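Local atomic coordinates of putative dihydrodipicolinate synthase family protein (Coccidioides immitis, PDB entry 3QFE), a protein that is of unestablished function but belongs to the dihydrodipicolinate synthase family, whose members fold as TIM barrels. Residues Cys16-Phe21 / Glu35-Tyr40. Residues are numbered along the deposited sequence; the frame is centred on the assembly and turned at random.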
loop_
_atom_site.group_PDB
_atom_site.type_symbol
_atom_site.label_atom_id
_atom_site.label_comp_id
_atom_site.label_asym_id
_atom_site.label_seq_id
_atom_site.Cartn_x
_atom_site.Cartn_y
_atom_site.Cartn_z
ATOM N N CYS A 16 0.869 -1.354 -4.756
ATOM C CA CYS A 16 0.295 -0.014 -4.657
ATOM C C CYS A 16 -0.848 0.071 -3.633
ATOM O O CYS A 16 -1.811 -0.702 -3.724
ATOM C CB CYS A 16 -0.206 0.498 -6.008
ATOM S SG CYS A 16 -1.063 2.105 -5.838
ATOM N N PRO A 17 -0.751 1.025 -2.678
ATOM C CA PRO A 17 -1.854 1.298 -1.765
ATOM C C PRO A 17 -2.806 2.326 -2.412
ATOM O O PRO A 17 -2.553 3.553 -2.367
ATOM C CB PRO A 17 -1.149 1.858 -0.525
ATOM C CG PRO A 17 0.064 2.573 -1.091
ATOM C CD PRO A 17 0.427 1.863 -2.384
ATOM N N ALA A 18 -3.883 1.804 -3.007
ATOM C CA ALA A 18 -4.754 2.567 -3.895
ATOM C C ALA A 18 -5.525 3.673 -3.173
ATOM O O ALA A 18 -5.974 3.492 -2.042
ATOM C CB ALA A 18 -5.718 1.633 -4.604
ATOM N N VAL A 19 -5.668 4.821 -3.829
ATOM C CA VAL A 19 -6.488 5.910 -3.294
ATOM C C VAL A 19 -7.979 5.572 -3.455
ATOM O O VAL A 19 -8.320 4.624 -4.166
ATOM C CB VAL A 19 -6.148 7.275 -3.950
ATOM C CG1 VAL A 19 -4.756 7.729 -3.513
ATOM C CG2 VAL A 19 -6.244 7.218 -5.462
ATOM N N THR A 20 -8.855 6.364 -2.820
ATOM C CA THR A 20 -10.300 6.144 -2.860
ATOM C C THR A 20 -11.070 7.290 -3.509
ATOM O O THR A 20 -10.851 8.465 -3.189
ATOM C CB THR A 20 -10.826 5.913 -1.436
ATOM O OG1 THR A 20 -10.179 4.764 -0.898
ATOM C CG2 THR A 20 -12.366 5.700 -1.407
ATOM N N PHE A 21 -12.001 6.927 -4.390
ATOM C CA PHE A 21 -12.861 7.853 -5.115
ATOM C C PHE A 21 -14.164 8.111 -4.343
ATOM O O PHE A 21 -14.797 7.166 -3.883
ATOM C CB PHE A 21 -13.214 7.247 -6.495
ATOM C CG PHE A 21 -12.079 7.294 -7.499
ATOM C CD1 PHE A 21 -12.001 8.324 -8.437
ATOM C CD2 PHE A 21 -11.082 6.338 -7.494
ATOM C CE1 PHE A 21 -10.942 8.376 -9.383
ATOM C CE2 PHE A 21 -10.022 6.402 -8.411
ATOM C CZ PHE A 21 -9.965 7.425 -9.368
ATOM N N GLU A 35 -13.499 0.854 -9.702
ATOM C CA GLU A 35 -13.196 -0.379 -10.417
ATOM C C GLU A 35 -12.268 -0.132 -11.638
ATOM O O GLU A 35 -11.302 -0.879 -11.830
ATOM C CB GLU A 35 -14.469 -1.097 -10.855
ATOM C CG GLU A 35 -14.231 -2.565 -11.170
ATOM C CD GLU A 35 -15.392 -3.217 -11.896
ATOM O OE1 GLU A 35 -16.483 -2.634 -11.873
ATOM O OE2 GLU A 35 -15.231 -4.310 -12.495
ATOM N N ARG A 36 -12.566 0.909 -12.422
ATOM C CA ARG A 36 -11.731 1.310 -13.553
ATOM C C ARG A 36 -10.310 1.550 -13.115
ATOM O O ARG A 36 -9.366 1.127 -13.785
ATOM C CB ARG A 36 -12.256 2.586 -14.225
ATOM C CG ARG A 36 -13.567 2.402 -14.923
ATOM C CD ARG A 36 -13.926 3.597 -15.783
ATOM N NE ARG A 36 -15.133 3.310 -16.557
ATOM C CZ ARG A 36 -15.764 4.204 -17.310
ATOM N NH1 ARG A 36 -16.855 3.849 -17.985
ATOM N NH2 ARG A 36 -15.305 5.449 -17.387
ATOM N N TYR A 37 -10.163 2.226 -11.977
ATOM C CA TYR A 37 -8.869 2.667 -11.476
ATOM C C TYR A 37 -8.028 1.506 -10.956
ATOM O O TYR A 37 -6.879 1.358 -11.339
ATOM C CB TYR A 37 -9.073 3.725 -10.389
ATOM C CG TYR A 37 -7.789 4.272 -9.802
ATOM C CD1 TYR A 37 -6.965 5.135 -10.542
ATOM C CD2 TYR A 37 -7.392 3.924 -8.524
ATOM C CE1 TYR A 37 -5.785 5.649 -10.010
ATOM C CE2 TYR A 37 -6.211 4.422 -7.978
ATOM C CZ TYR A 37 -5.409 5.289 -8.729
ATOM O OH TYR A 37 -4.233 5.785 -8.183
ATOM N N TYR A 38 -8.615 0.671 -10.099
ATOM C CA TYR A 38 -7.951 -0.536 -9.614
ATOM C C TYR A 38 -7.507 -1.436 -10.774
ATOM O O TYR A 38 -6.405 -2.000 -10.745
ATOM C CB TYR A 38 -8.901 -1.355 -8.755
ATOM C CG TYR A 38 -9.229 -0.857 -7.350
ATOM C CD1 TYR A 38 -8.353 -0.077 -6.625
ATOM C CD2 TYR A 38 -10.419 -1.239 -6.740
ATOM C CE1 TYR A 38 -8.669 0.334 -5.332
ATOM C CE2 TYR A 38 -10.737 -0.853 -5.445
ATOM C CZ TYR A 38 -9.860 -0.065 -4.752
ATOM O OH TYR A 38 -10.180 0.324 -3.487
ATOM N N ALA A 39 -8.385 -1.604 -11.773
ATOM C CA ALA A 39 -8.096 -2.463 -12.904
ATOM C C ALA A 39 -6.908 -1.882 -13.684
ATOM O O ALA A 39 -5.968 -2.602 -14.037
ATOM C CB ALA A 39 -9.306 -2.619 -13.774
ATOM N N TYR A 40 -6.924 -0.574 -13.908
ATOM C CA TYR A 40 -5.811 0.076 -14.585
ATOM C C TYR A 40 -4.485 -0.156 -13.830
ATOM O O TYR A 40 -3.453 -0.496 -14.443
ATOM C CB TYR A 40 -6.067 1.568 -14.723
ATOM C CG TYR A 40 -4.958 2.250 -15.487
ATOM C CD1 TYR A 40 -4.932 2.221 -16.884
ATOM C CD2 TYR A 40 -3.920 2.895 -14.817
ATOM C CE1 TYR A 40 -3.918 2.827 -17.580
ATOM C CE2 TYR A 40 -2.887 3.496 -15.512
ATOM C CZ TYR A 40 -2.888 3.457 -16.888
ATOM O OH TYR A 40 -1.871 4.049 -17.586
HETATM O O HOH W 1 -9.559 2.702 -2.647
#
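In helix 31-42 the CB of Y37 points toward the chain leaving strand 13-17, and CG stands anti to the backbone N (chi1 -179°). Y37 CB lies 3.5 Å from F21 CE2. At the root of the ring the approach tightens: Y37 CG and F21 CE2 are 3.4 Å apart, the edge of F21 turned to the face of Y37 in an offset edge-to-face pair, planes at 66°. Y37 CD1 and CD2 also meet F21 CE2, CD2 at 3.6 Å. Flat, wholly apolar phenylalanine can set its edge here while touching A274 and L286. Farther out, Y37 CE2 and CZ pass V19 CG2, 3.8 Å from CE2, and Y37 OH comes nearest to V19 CG2 at 3.7 Å; compact, branched valine fits beside a ring crossing it obliquely. Y37 OH is hydrogen-bonded to N223 OD1, which also takes V19 N, so tyrosine supplies both apolar surface and polar tip. This is the first beta-alpha unit of the TIM barrel, where the helix packs outside the strand it follows and the intervening loop carries the short hairpin 22-23/28-29. One residue along, Y38 CE1 at the ring edge stands 3.3 Å from A18 CB, a tight contact suited to a lone methyl. The Y38 side chain also touches L69, A73 and A76 of helix 63-77. Y38 OH meets a water at 2.6 Å that donates to V19 O and T20 OG1.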